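Local coordinates for transcriptional regulator AcuR (Rhodobacter sphaeroides 2.4.1, PDB 3BRU), which represses transcription of its own operon, probably by binding two operator sequences in the promoter, at residues S34-G39 with G78-E83; E83-Y88 with C128-L133; A96-S101 with Q156-Q161; L110-A115 with E183-G188; L194-E199 with D203-F208. All coordinates share one frame; numbering follows the deposited sequence.

Interaction 1 of 5, residues S34-G39 with G78-E83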
# COMPACT_ATOMS: atom_id res chain seq x y z
N SER A 34 -19.47 -8.21 18.63
CA SER A 34 -18.63 -7.25 19.31
C SER A 34 -17.17 -7.51 18.95
O SER A 34 -16.40 -6.56 18.75
CB SER A 34 -18.76 -7.33 20.83
OG SER A 34 -20.08 -7.09 21.21
N LEU A 35 -16.79 -8.79 18.93
CA LEU A 35 -15.43 -9.23 18.61
C LEU A 35 -15.07 -8.83 17.19
O LEU A 35 -14.05 -8.17 16.97
CB LEU A 35 -15.26 -10.73 18.84
CG LEU A 35 -15.21 -11.12 20.32
CD1 LEU A 35 -15.20 -12.65 20.49
CD2 LEU A 35 -14.06 -10.45 21.12
N ILE A 36 -15.94 -9.16 16.23
CA ILE A 36 -15.71 -8.80 14.84
C ILE A 36 -15.60 -7.28 14.65
O ILE A 36 -14.64 -6.80 13.99
CB ILE A 36 -16.81 -9.39 13.97
CG1 ILE A 36 -16.76 -10.93 14.01
CG2 ILE A 36 -16.76 -8.80 12.53
CD1 ILE A 36 -15.60 -11.59 13.24
N ARG A 37 -16.55 -6.54 15.23
CA ARG A 37 -16.54 -5.08 15.23
C ARG A 37 -15.21 -4.50 15.71
O ARG A 37 -14.58 -3.68 15.00
CB ARG A 37 -17.65 -4.53 16.12
CG ARG A 37 -17.56 -3.00 16.28
CD ARG A 37 -18.46 -2.25 15.29
NE ARG A 37 -18.43 -2.79 13.92
CZ ARG A 37 -17.91 -2.16 12.86
NH1 ARG A 37 -17.35 -0.96 13.01
NH2 ARG A 37 -17.96 -2.73 11.65
N ALA A 38 -14.80 -4.88 16.92
CA ALA A 38 -13.58 -4.42 17.48
C ALA A 38 -12.40 -4.84 16.61
O ALA A 38 -11.44 -4.12 16.50
CB ALA A 38 -13.42 -4.97 18.91
N GLY A 39 -12.46 -6.03 16.01
CA GLY A 39 -11.40 -6.50 15.15
C GLY A 39 -11.25 -5.62 13.94
O GLY A 39 -10.13 -5.18 13.64
N GLY A 78 -8.11 -13.34 12.93
CA GLY A 78 -7.72 -12.63 11.72
C GLY A 78 -8.33 -13.15 10.41
O GLY A 78 -8.78 -12.35 9.59
N LEU A 79 -8.37 -14.47 10.18
CA LEU A 79 -9.04 -15.03 8.99
C LEU A 79 -10.54 -14.83 8.95
O LEU A 79 -11.11 -14.63 7.89
CB LEU A 79 -8.72 -16.51 8.81
CG LEU A 79 -7.28 -16.84 8.41
CD1 LEU A 79 -6.99 -18.32 8.68
CD2 LEU A 79 -7.04 -16.50 6.96
N ALA A 80 -11.17 -14.92 10.11
CA ALA A 80 -12.58 -14.60 10.26
C ALA A 80 -12.85 -13.14 9.93
O ALA A 80 -13.91 -12.82 9.38
CB ALA A 80 -13.07 -14.91 11.71
N LEU A 81 -11.92 -12.25 10.30
CA LEU A 81 -12.09 -10.82 9.99
C LEU A 81 -12.00 -10.57 8.50
O LEU A 81 -12.72 -9.74 8.01
CB LEU A 81 -11.09 -9.92 10.73
CG LEU A 81 -11.20 -9.89 12.25
CD1 LEU A 81 -9.99 -9.16 12.83
CD2 LEU A 81 -12.51 -9.28 12.69
N ILE A 82 -11.08 -11.25 7.82
CA ILE A 82 -11.00 -11.15 6.36
C ILE A 82 -12.31 -11.64 5.70
O ILE A 82 -12.85 -10.96 4.83
CB ILE A 82 -9.79 -11.95 5.80
CG1 ILE A 82 -8.47 -11.33 6.21
CG2 ILE A 82 -9.86 -12.07 4.28
CD1 ILE A 82 -7.32 -12.37 6.11
N GLU A 83 -12.83 -12.80 6.13
CA GLU A 83 -14.14 -13.28 5.65
C GLU A 83 -15.27 -12.29 5.94
O GLU A 83 -16.17 -12.13 5.12
CB GLU A 83 -14.48 -14.66 6.20
CG GLU A 83 -13.59 -15.73 5.64
CD GLU A 83 -13.56 -17.05 6.45
OE1 GLU A 83 -13.94 -17.07 7.67
OE2 GLU A 83 -13.15 -18.09 5.87

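Interaction 2 of 5, residues E83-Y88 with C128-L133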
# COMPACT_ATOMS: atom_id res chain seq x y z
N GLU A 83 -12.83 -12.80 6.13
CA GLU A 83 -14.14 -13.28 5.65
C GLU A 83 -15.27 -12.29 5.94
O GLU A 83 -16.17 -12.13 5.12
CB GLU A 83 -14.48 -14.66 6.20
CG GLU A 83 -13.59 -15.73 5.64
CD GLU A 83 -13.56 -17.05 6.45
OE1 GLU A 83 -13.94 -17.07 7.67
OE2 GLU A 83 -13.15 -18.09 5.87
N ALA A 84 -15.22 -11.61 7.08
CA ALA A 84 -16.29 -10.64 7.42
C ALA A 84 -16.21 -9.41 6.53
O ALA A 84 -17.24 -8.91 6.05
CB ALA A 84 -16.24 -10.25 8.91
N TYR A 85 -14.98 -8.93 6.32
CA TYR A 85 -14.68 -7.77 5.50
C TYR A 85 -15.02 -8.06 4.03
O TYR A 85 -15.63 -7.24 3.36
CB TYR A 85 -13.22 -7.37 5.67
CG TYR A 85 -12.89 -6.04 5.04
CD1 TYR A 85 -13.11 -4.84 5.74
CD2 TYR A 85 -12.39 -5.97 3.75
CE1 TYR A 85 -12.79 -3.60 5.17
CE2 TYR A 85 -12.10 -4.74 3.15
CZ TYR A 85 -12.30 -3.57 3.87
OH TYR A 85 -12.03 -2.37 3.26
N ASP A 86 -14.65 -9.23 3.53
CA ASP A 86 -15.10 -9.61 2.20
C ASP A 86 -16.64 -9.50 2.01
O ASP A 86 -17.10 -9.09 0.96
CB ASP A 86 -14.68 -11.04 1.86
CG ASP A 86 -14.77 -11.34 0.35
OD1 ASP A 86 -14.96 -10.42 -0.49
OD2 ASP A 86 -14.62 -12.52 -0.00
N THR A 87 -17.41 -9.90 3.01
CA THR A 87 -18.87 -9.92 2.91
C THR A 87 -19.43 -8.51 2.92
O THR A 87 -20.31 -8.17 2.10
CB THR A 87 -19.49 -10.74 4.02
OG1 THR A 87 -19.15 -12.11 3.79
CG2 THR A 87 -21.03 -10.63 4.05
N TYR A 88 -18.89 -7.67 3.79
CA TYR A 88 -19.49 -6.37 3.96
C TYR A 88 -19.09 -5.46 2.83
O TYR A 88 -19.92 -4.68 2.32
CB TYR A 88 -19.26 -5.84 5.38
CG TYR A 88 -19.87 -6.84 6.39
CD1 TYR A 88 -21.14 -7.42 6.16
CD2 TYR A 88 -19.16 -7.26 7.54
CE1 TYR A 88 -21.71 -8.35 7.03
CE2 TYR A 88 -19.71 -8.20 8.44
CZ TYR A 88 -20.99 -8.74 8.17
OH TYR A 88 -21.57 -9.66 9.05
N CYS A 128 -8.15 0.29 4.29
CA CYS A 128 -8.62 -0.99 3.83
C CYS A 128 -7.97 -2.07 4.70
O CYS A 128 -6.76 -2.07 4.89
CB CYS A 128 -8.27 -1.17 2.36
SG CYS A 128 -8.92 -2.71 1.74
N LEU A 129 -8.78 -2.98 5.22
CA LEU A 129 -8.26 -4.12 5.98
C LEU A 129 -7.30 -4.98 5.14
O LEU A 129 -6.26 -5.42 5.61
CB LEU A 129 -9.41 -5.00 6.50
CG LEU A 129 -8.89 -6.25 7.20
CD1 LEU A 129 -8.36 -5.86 8.55
CD2 LEU A 129 -9.95 -7.30 7.35
N VAL A 130 -7.69 -5.21 3.89
CA VAL A 130 -6.94 -6.05 2.98
C VAL A 130 -5.61 -5.44 2.58
O VAL A 130 -4.59 -6.14 2.41
CB VAL A 130 -7.83 -6.43 1.76
CG1 VAL A 130 -7.01 -7.06 0.63
CG2 VAL A 130 -8.96 -7.35 2.23
N GLY A 131 -5.60 -4.12 2.43
CA GLY A 131 -4.37 -3.40 2.15
C GLY A 131 -3.48 -3.38 3.36
O GLY A 131 -2.27 -3.63 3.23
N ASN A 132 -4.05 -3.08 4.53
CA ASN A 132 -3.25 -3.10 5.78
C ASN A 132 -2.58 -4.45 5.99
O ASN A 132 -1.39 -4.49 6.29
CB ASN A 132 -4.06 -2.79 7.04
CG ASN A 132 -4.55 -1.35 7.11
OD1 ASN A 132 -4.38 -0.53 6.18
ND2 ASN A 132 -5.18 -1.03 8.23
N LEU A 133 -3.33 -5.54 5.87
CA LEU A 133 -2.75 -6.85 6.15
C LEU A 133 -1.80 -7.27 5.03
O LEU A 133 -0.75 -7.90 5.30
CB LEU A 133 -3.83 -7.91 6.35
CG LEU A 133 -4.83 -7.79 7.50
CD1 LEU A 133 -5.72 -9.03 7.53
CD2 LEU A 133 -4.18 -7.60 8.84

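Interaction 3 of 5, residues A96-S101 with Q156-Q161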
# COMPACT_ATOMS: atom_id res chain seq x y z
N ALA A 96 -22.75 0.18 -5.99
CA ALA A 96 -22.15 0.90 -7.10
C ALA A 96 -22.23 0.07 -8.40
O ALA A 96 -22.92 0.46 -9.36
CB ALA A 96 -20.72 1.29 -6.77
N PHE A 97 -21.56 -1.08 -8.41
CA PHE A 97 -21.39 -1.87 -9.64
C PHE A 97 -22.68 -2.43 -10.21
O PHE A 97 -22.76 -2.63 -11.43
CB PHE A 97 -20.41 -3.03 -9.41
CG PHE A 97 -18.96 -2.61 -9.34
CD1 PHE A 97 -18.59 -1.28 -9.09
CD2 PHE A 97 -17.95 -3.56 -9.50
CE1 PHE A 97 -17.23 -0.90 -9.03
CE2 PHE A 97 -16.60 -3.20 -9.43
CZ PHE A 97 -16.24 -1.86 -9.19
N LEU A 98 -23.68 -2.70 -9.35
CA LEU A 98 -24.96 -3.26 -9.82
C LEU A 98 -26.09 -2.23 -10.04
O LEU A 98 -27.23 -2.60 -10.35
CB LEU A 98 -25.46 -4.39 -8.92
CG LEU A 98 -24.57 -5.61 -8.66
CD1 LEU A 98 -25.42 -6.63 -8.01
CD2 LEU A 98 -23.94 -6.18 -9.93
N ASP A 99 -25.76 -0.94 -9.90
CA ASP A 99 -26.72 0.15 -10.16
C ASP A 99 -26.94 0.38 -11.66
O ASP A 99 -26.13 1.05 -12.32
CB ASP A 99 -26.31 1.47 -9.48
CG ASP A 99 -27.42 2.56 -9.58
OD1 ASP A 99 -28.36 2.43 -10.40
OD2 ASP A 99 -27.37 3.57 -8.83
N GLY A 100 -28.07 -0.13 -12.17
CA GLY A 100 -28.47 -0.06 -13.58
C GLY A 100 -28.97 1.31 -14.03
O GLY A 100 -29.20 1.51 -15.23
N SER A 101 -29.13 2.26 -13.11
CA SER A 101 -29.40 3.64 -13.54
C SER A 101 -28.11 4.41 -13.94
O SER A 101 -28.18 5.53 -14.46
CB SER A 101 -30.24 4.41 -12.51
OG SER A 101 -29.41 4.95 -11.50
N GLN A 156 -11.15 -7.51 -8.40
CA GLN A 156 -10.65 -7.37 -9.76
C GLN A 156 -11.55 -8.00 -10.81
O GLN A 156 -11.79 -7.41 -11.85
CB GLN A 156 -9.22 -7.96 -9.86
CG GLN A 156 -8.14 -7.07 -9.28
CD GLN A 156 -6.76 -7.72 -9.21
OE1 GLN A 156 -5.87 -7.18 -8.55
NE2 GLN A 156 -6.57 -8.87 -9.86
N ARG A 157 -12.07 -9.19 -10.54
CA ARG A 157 -13.03 -9.85 -11.45
C ARG A 157 -14.33 -9.04 -11.62
O ARG A 157 -14.92 -8.99 -12.71
CB ARG A 157 -13.42 -11.22 -10.90
CG ARG A 157 -12.81 -12.36 -11.60
CD ARG A 157 -13.32 -13.71 -11.03
NE ARG A 157 -12.63 -14.07 -9.78
CZ ARG A 157 -13.21 -14.14 -8.59
NH1 ARG A 157 -14.54 -13.93 -8.44
NH2 ARG A 157 -12.46 -14.44 -7.54
N ARG A 158 -14.81 -8.42 -10.54
CA ARG A 158 -16.04 -7.63 -10.63
C ARG A 158 -15.79 -6.37 -11.47
O ARG A 158 -16.64 -5.97 -12.26
CB ARG A 158 -16.57 -7.27 -9.25
CG ARG A 158 -17.01 -8.47 -8.44
CD ARG A 158 -17.67 -8.01 -7.14
NE ARG A 158 -18.97 -7.39 -7.39
CZ ARG A 158 -19.88 -7.10 -6.45
NH1 ARG A 158 -19.65 -7.37 -5.16
NH2 ARG A 158 -21.04 -6.56 -6.81
N THR A 159 -14.60 -5.80 -11.31
CA THR A 159 -14.19 -4.56 -11.96
C THR A 159 -13.92 -4.76 -13.46
O THR A 159 -14.33 -3.92 -14.25
CB THR A 159 -12.99 -3.97 -11.22
OG1 THR A 159 -13.34 -3.89 -9.83
CG2 THR A 159 -12.62 -2.57 -11.70
N ALA A 160 -13.26 -5.86 -13.83
CA ALA A 160 -13.07 -6.22 -15.24
C ALA A 160 -14.40 -6.41 -15.94
O ALA A 160 -14.58 -5.98 -17.07
CB ALA A 160 -12.24 -7.45 -15.36
N GLN A 161 -15.35 -7.02 -15.25
CA GLN A 161 -16.70 -7.19 -15.81
C GLN A 161 -17.33 -5.81 -16.06
O GLN A 161 -17.90 -5.58 -17.11
CB GLN A 161 -17.55 -8.06 -14.91
CG GLN A 161 -18.94 -8.37 -15.45
CD GLN A 161 -19.92 -8.75 -14.33
OE1 GLN A 161 -19.53 -8.96 -13.16
NE2 GLN A 161 -21.21 -8.83 -14.67

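Interaction 4 of 5, residues L110-A115 with E183-G188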
# COMPACT_ATOMS: atom_id res chain seq x y z
N LEU A 110 -18.94 6.41 -8.66
CA LEU A 110 -19.78 6.30 -7.46
C LEU A 110 -19.10 5.52 -6.33
O LEU A 110 -19.08 5.97 -5.20
CB LEU A 110 -21.17 5.73 -7.78
CG LEU A 110 -22.10 5.55 -6.57
CD1 LEU A 110 -22.53 6.90 -5.90
CD2 LEU A 110 -23.30 4.78 -6.98
N PHE A 111 -18.52 4.36 -6.64
CA PHE A 111 -17.79 3.56 -5.67
C PHE A 111 -16.68 4.34 -4.96
O PHE A 111 -16.58 4.30 -3.73
CB PHE A 111 -17.22 2.28 -6.28
CG PHE A 111 -16.06 1.72 -5.48
CD1 PHE A 111 -16.29 1.05 -4.29
CD2 PHE A 111 -14.75 1.92 -5.89
CE1 PHE A 111 -15.24 0.59 -3.53
CE2 PHE A 111 -13.69 1.46 -5.15
CZ PHE A 111 -13.92 0.79 -3.97
N THR A 112 -15.85 5.03 -5.73
CA THR A 112 -14.74 5.82 -5.16
C THR A 112 -15.20 7.03 -4.34
O THR A 112 -14.54 7.43 -3.38
CB THR A 112 -13.69 6.27 -6.22
OG1 THR A 112 -14.31 7.14 -7.16
CG2 THR A 112 -13.11 5.07 -6.92
N ARG A 113 -16.33 7.58 -4.72
CA ARG A 113 -16.98 8.65 -4.00
C ARG A 113 -17.51 8.19 -2.63
O ARG A 113 -17.24 8.82 -1.61
CB ARG A 113 -18.09 9.21 -4.90
CG ARG A 113 -18.78 10.45 -4.40
CD ARG A 113 -19.31 11.26 -5.59
NE ARG A 113 -19.85 12.59 -5.24
CZ ARG A 113 -19.60 13.29 -4.12
NH1 ARG A 113 -20.21 14.48 -3.96
NH2 ARG A 113 -18.78 12.84 -3.17
N MSE A 114 -18.23 7.07 -2.63
CA MSE A 114 -18.70 6.34 -1.45
C MSE A 114 -17.62 5.87 -0.49
O MSE A 114 -17.76 6.02 0.72
CB MSE A 114 -19.50 5.11 -1.88
CG MSE A 114 -20.81 5.46 -2.54
SE MSE A 114 -22.02 3.95 -2.83
CE MSE A 114 -20.77 2.62 -3.48
N ALA A 115 -16.57 5.25 -1.03
CA ALA A 115 -15.47 4.80 -0.24
C ALA A 115 -14.81 5.99 0.44
O ALA A 115 -14.48 5.92 1.61
CB ALA A 115 -14.45 4.01 -1.11
N GLU A 183 -6.81 -4.72 -12.77
CA GLU A 183 -5.72 -4.98 -11.89
C GLU A 183 -5.00 -3.68 -11.60
O GLU A 183 -4.67 -3.41 -10.44
CB GLU A 183 -4.76 -6.03 -12.45
CG GLU A 183 -3.68 -6.39 -11.42
CD GLU A 183 -2.66 -7.40 -11.90
OE1 GLU A 183 -2.65 -7.70 -13.12
OE2 GLU A 183 -1.86 -7.87 -11.06
N ALA A 184 -4.73 -2.88 -12.62
CA ALA A 184 -4.10 -1.59 -12.37
C ALA A 184 -4.96 -0.69 -11.48
O ALA A 184 -4.41 -0.07 -10.58
CB ALA A 184 -3.73 -0.88 -13.65
N PHE A 185 -6.30 -0.64 -11.68
CA PHE A 185 -7.19 0.07 -10.74
C PHE A 185 -7.00 -0.35 -9.26
O PHE A 185 -6.82 0.52 -8.41
CB PHE A 185 -8.70 -0.05 -11.09
CG PHE A 185 -9.59 0.73 -10.13
CD1 PHE A 185 -9.84 2.08 -10.34
CD2 PHE A 185 -10.10 0.13 -8.98
CE1 PHE A 185 -10.64 2.82 -9.43
CE2 PHE A 185 -10.88 0.87 -8.06
CZ PHE A 185 -11.15 2.21 -8.30
N TRP A 186 -7.03 -1.65 -8.97
CA TRP A 186 -6.92 -2.11 -7.57
C TRP A 186 -5.52 -1.94 -6.96
O TRP A 186 -5.41 -1.63 -5.74
CB TRP A 186 -7.51 -3.53 -7.38
CG TRP A 186 -9.03 -3.43 -7.41
CD1 TRP A 186 -9.84 -3.67 -8.47
CD2 TRP A 186 -9.87 -2.94 -6.35
NE1 TRP A 186 -11.16 -3.37 -8.13
CE2 TRP A 186 -11.19 -2.92 -6.84
CE3 TRP A 186 -9.62 -2.51 -5.02
CZ2 TRP A 186 -12.29 -2.53 -6.05
CZ3 TRP A 186 -10.71 -2.10 -4.24
CH2 TRP A 186 -12.02 -2.12 -4.76
N ILE A 187 -4.48 -2.10 -7.78
CA ILE A 187 -3.10 -1.74 -7.37
C ILE A 187 -3.06 -0.25 -6.95
O ILE A 187 -2.60 0.09 -5.86
CB ILE A 187 -2.04 -1.96 -8.51
CG1 ILE A 187 -1.78 -3.45 -8.81
CG2 ILE A 187 -0.74 -1.17 -8.21
CD1 ILE A 187 -0.95 -3.69 -10.09
N GLY A 188 -3.56 0.62 -7.81
CA GLY A 188 -3.47 2.06 -7.56
C GLY A 188 -4.36 2.56 -6.45
O GLY A 188 -3.94 3.41 -5.64

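Interaction 5 of 5, residues L194-E199 with D203-F208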
# COMPACT_ATOMS: atom_id res chain seq x y z
N LEU A 194 -3.65 3.98 1.17
CA LEU A 194 -2.46 4.08 1.98
C LEU A 194 -2.10 5.53 2.26
O LEU A 194 -1.90 5.91 3.43
CB LEU A 194 -1.30 3.35 1.30
CG LEU A 194 0.03 3.20 2.03
CD1 LEU A 194 0.87 1.97 1.44
CD2 LEU A 194 0.89 4.50 2.12
N ARG A 195 -2.04 6.31 1.17
CA ARG A 195 -1.62 7.71 1.18
C ARG A 195 -2.63 8.66 1.82
O ARG A 195 -2.22 9.63 2.47
CB ARG A 195 -1.26 8.16 -0.24
CG ARG A 195 0.11 7.65 -0.75
CD ARG A 195 1.30 8.31 -0.05
NE ARG A 195 1.42 9.72 -0.40
CZ ARG A 195 2.04 10.19 -1.48
NH1 ARG A 195 2.62 9.35 -2.35
NH2 ARG A 195 2.05 11.51 -1.70
N ALA A 196 -3.92 8.37 1.65
CA ALA A 196 -4.99 9.13 2.32
C ALA A 196 -4.95 8.93 3.84
O ALA A 196 -5.12 9.86 4.59
CB ALA A 196 -6.38 8.79 1.75
N LYS A 197 -4.71 7.71 4.28
CA LYS A 197 -4.54 7.41 5.72
C LYS A 197 -3.24 7.98 6.37
O LYS A 197 -3.25 8.46 7.50
CB LYS A 197 -4.68 5.90 5.93
CG LYS A 197 -4.55 5.47 7.36
CD LYS A 197 -5.25 4.14 7.58
CE LYS A 197 -4.78 3.03 6.60
NZ LYS A 197 -3.35 2.70 6.73
N LEU A 198 -2.12 7.93 5.64
CA LEU A 198 -0.92 8.66 6.00
C LEU A 198 -1.08 10.21 6.06
O LEU A 198 -0.62 10.85 7.00
CB LEU A 198 0.23 8.28 5.03
CG LEU A 198 1.51 9.08 5.19
CD1 LEU A 198 2.14 8.80 6.53
CD2 LEU A 198 2.51 8.77 4.12
N GLU A 199 -1.68 10.82 5.04
CA GLU A 199 -1.81 12.28 5.01
C GLU A 199 -3.03 12.82 5.76
O GLU A 199 -3.12 14.03 6.00
CB GLU A 199 -1.81 12.79 3.55
CG GLU A 199 -0.43 12.61 2.92
CD GLU A 199 -0.37 12.87 1.42
OE1 GLU A 199 -0.97 13.89 0.95
OE2 GLU A 199 0.27 12.03 0.71
N ASP A 203 -6.96 13.99 -0.64
CA ASP A 203 -6.21 14.43 -1.81
C ASP A 203 -5.59 13.31 -2.67
O ASP A 203 -5.69 13.40 -3.88
CB ASP A 203 -5.12 15.43 -1.41
CG ASP A 203 -5.68 16.57 -0.55
OD1 ASP A 203 -6.60 16.31 0.27
OD2 ASP A 203 -5.18 17.72 -0.70
N PRO A 204 -4.92 12.31 -2.04
CA PRO A 204 -4.36 11.21 -2.84
C PRO A 204 -5.42 10.38 -3.57
O PRO A 204 -5.11 9.80 -4.62
CB PRO A 204 -3.62 10.35 -1.81
CG PRO A 204 -3.40 11.26 -0.64
CD PRO A 204 -4.61 12.13 -0.60
N LEU A 205 -6.64 10.33 -3.02
CA LEU A 205 -7.73 9.68 -3.67
C LEU A 205 -8.09 10.42 -4.95
O LEU A 205 -8.28 9.77 -5.98
CB LEU A 205 -8.96 9.61 -2.75
CG LEU A 205 -8.77 8.92 -1.40
CD1 LEU A 205 -10.10 8.91 -0.62
CD2 LEU A 205 -8.22 7.50 -1.60
N HIS A 206 -8.18 11.75 -4.88
CA HIS A 206 -8.62 12.54 -6.02
C HIS A 206 -7.53 12.52 -7.09
O HIS A 206 -7.79 12.44 -8.30
CB HIS A 206 -8.89 14.00 -5.63
CG HIS A 206 -9.90 14.16 -4.52
ND1 HIS A 206 -9.94 15.29 -3.72
CD2 HIS A 206 -10.91 13.37 -4.10
CE1 HIS A 206 -10.94 15.18 -2.86
NE2 HIS A 206 -11.53 14.01 -3.06
N SER A 207 -6.30 12.59 -6.62
CA SER A 207 -5.13 12.58 -7.47
C SER A 207 -5.04 11.27 -8.26
O SER A 207 -4.85 11.29 -9.47
CB SER A 207 -3.88 12.76 -6.64
OG SER A 207 -2.82 13.02 -7.52
N PHE A 208 -5.20 10.15 -7.56
CA PHE A 208 -5.25 8.86 -8.24
C PHE A 208 -6.37 8.73 -9.31
O PHE A 208 -6.12 8.31 -10.43
CB PHE A 208 -5.31 7.68 -7.25
CG PHE A 208 -5.74 6.39 -7.91
CD1 PHE A 208 -4.87 5.72 -8.78
CD2 PHE A 208 -7.04 5.91 -7.74
CE1 PHE A 208 -5.27 4.57 -9.44
CE2 PHE A 208 -7.46 4.75 -8.41
CZ PHE A 208 -6.56 4.07 -9.26

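Interaction 1 of 5, residues S34-G39 with G78-E83
L81 carries the tight part of this contact: with CG anti to its own carbonyl carbon (chi1 -64°), it brings both methyls to the backbone of helix 31-45. CD2 of L81 comes within 3.5 Å of I36 O, and its CD1 rests 3.8 Å from G39 CA. Glycine suits this spot because a beta carbon on G39 would run into that same CD2. The other flank is looser: I36, only partly buried, slides past L81 with its CD1 3.9 Å from L81 CD2 and reaches A80 only at 4.4 Å, CD1 to CB. With an alanine here instead of L81, both methyls are lost from G39 CA and the I36 carbonyl, and a gap would probably open between the helices. The two segments cross nearly at a right angle (-84°), their axes 10.1 Å apart, in a small, largely apolar crossing inside the TetR-type DNA-binding domain. Around it, L35 leans on helix 53-60 of the predicted helix-turn-helix, A80 touches F71, and I82 packs on helix 143-167.

Interaction 2 of 5, residues E83-Y88 with C128-L133
Y85 lays its ring on the start of helix 129-135, combining a CH-pi contact with an oblique cysteine sulfur-aromatic one. It projects from helix 74-97, the long helix that in TetR-family regulators links the DNA-binding domain to the C-terminal core. With CG anti to the backbone N (chi1 -170°), the ring extends away from its own helix so that L129 can sit over its face: L129 CB lies 3.8 Å from the ring centroid, 12° off the normal, while L129 CD2 touches Y85 CB at 3.7 Å. V130 CG2 comes obliquely to Y85 CD2 at 4.0 Å. C128 SG stands 4.0 Å from Y85 CE2, well off the ring normal. A large aromatic ring suits this place, its carbon face covered by aliphatic branches. Further out, W155 of helix 143-167 touches both Y85 and C128, and V130 meets L152. L129 is backed by L43 and T44 of helix 31-45, where N132 ND2 also donates to the L43 carbonyl. C128 itself is the N-cap, its sulfur accepting a weak bond from G131 N, 3.7 Å from N to SG.

Interaction 3 of 5, residues A96-S101 with Q156-Q161
F97 is the last residue of helix 74-97, L98 is the first to leave helical angles, and the chain then departs from helix 143-167; the nearest alpha carbons are those of F97 and R158, 7.9 Å apart. D99 turns the chain in an Asx turn, its OD1 accepting from S101 N at 2.8 Å and also from S101 OG. Across the contact, F97 directs its ring at the R158-T159 backbone. F97 CE2 lies 3.9 Å from R158 C, and CD2 lies 4.0 Å from R158 CB. T159 OG1 meets the ring at its edge, in plane, 3.4 Å from F97 CE2; chi1 of -52° sets this oxygen beside its own backbone N, where it also bonds to W155 O. R158 passes F97 obliquely and bends at chi3 (70°), its guanidinium plane nearly perpendicular to the ring and NH2 4.1 Å from L98 CG. Replacing F97 with an alanine would probably open a gap beside R158 CB and leave the T159 hydroxyl without its ring-edge neighbour. Arginine suits its position by having two characters: CB offers an apolar surface, whereas the charged end forms a salt bridge with D94 and a hydrogen bond to the A90 carbonyl. Helix 74-97 thus ends on helix 143-167 through a mainly apolar layer round F97 and, beside it, these polar bonds of R158.

Interaction 4 of 5, residues L110-A115 with E183-G188
W186 NE1 donates to T159 OG1, a bond that satisfies the indole's one polar atom and helps to set how the ring is turned as it meets F111. The far end of its six-membered ring does the packing: W186 CH2 lies 3.6 Å from F111 CZ, the two side chains arriving from opposite directions with their planes at 49°, neither stacked nor edge-to-face. The segments run nearly parallel (14°) but their axes are 13.9 Å apart. Such spacing needs long aromatic side chains, and three of them fill this part of the all-helical C-terminal domain of the TetR fold. F185 stands beside W186, its CD2 over the indole face, toward the rim. At the F185 edge, T112 CG2 lies in the ring plane, 3.7 Å from CZ. Threonine serves both needs here: chi1 of 63° puts this methyl anti to the carbonyl carbon, toward F185, while OG1 bonds R109 O. F111 CE2 reaches F185 CE2 at 4.1 Å. W189 meets all three aromatic rings, and F111 is backed by L92, L93 and A96 of helix 74-97.

Interaction 5 of 5, residues L194-E199 with D203-F208
P204 packs its ring against the last turns of helix 178-199, overlapping R195, A196 and E199. The two segments form an antiparallel helical hairpin, their axes at 151° and 8.3 Å apart, joined by a three-residue connection. Proline suits the first turn of helix 203-212, where its missing N-H breaks no helical bond and its compact, puckered ring can come close: P204 CB lies 3.6 Å from R195 CB, and P204 CG is 3.7 Å from A196 N. The small A196 permits this approach, and its CB also meets L205 CG at 4.0 Å. L205 touches W189 and A192 too. On the other flank the E199 carboxylate crosses the proline obliquely, its OE1 3.9 Å from P204 CG. R201 forms a salt bridge with that OE1. The neighbouring subunit closes over this end of the helix: its Q156 bonds R195 NH2, and its R145 bonds the carbonyls of K197 and L198. One turn before E199, R195 bends at chi2 and chi3 (-71° and -69°), bringing its guanidinium back to grip the carboxylate side-on: E199 OE2 lies in the guanidinium plane and takes both bonds, R195 NE at 2.8 Å and NH2 at 3.0 Å.

From the N terminus, interaction 1 closes a 38-residue loop holding the predicted helix-turn-helix and fastens helix 31-45 to helix 74-97. Interaction 2 starts where it ends, at the shared E83, and carries the same long helix onto helix 129-135; L129 packs on the L81 carbonyl between them. Interactions 2, 3 and 4 then cross one another, their segments alternating along the chain, so helices 74-97, 104-120, 129-135, 143-167 and 178-199 are interwoven; none nests within another. Interactions 3 and 4 also meet where A96 packs on F111. Interaction 5 follows in series with a short hairpin; F208 touches the helix of interaction 4 at G188. Residues of interactions 2 to 5 reach the second subunit.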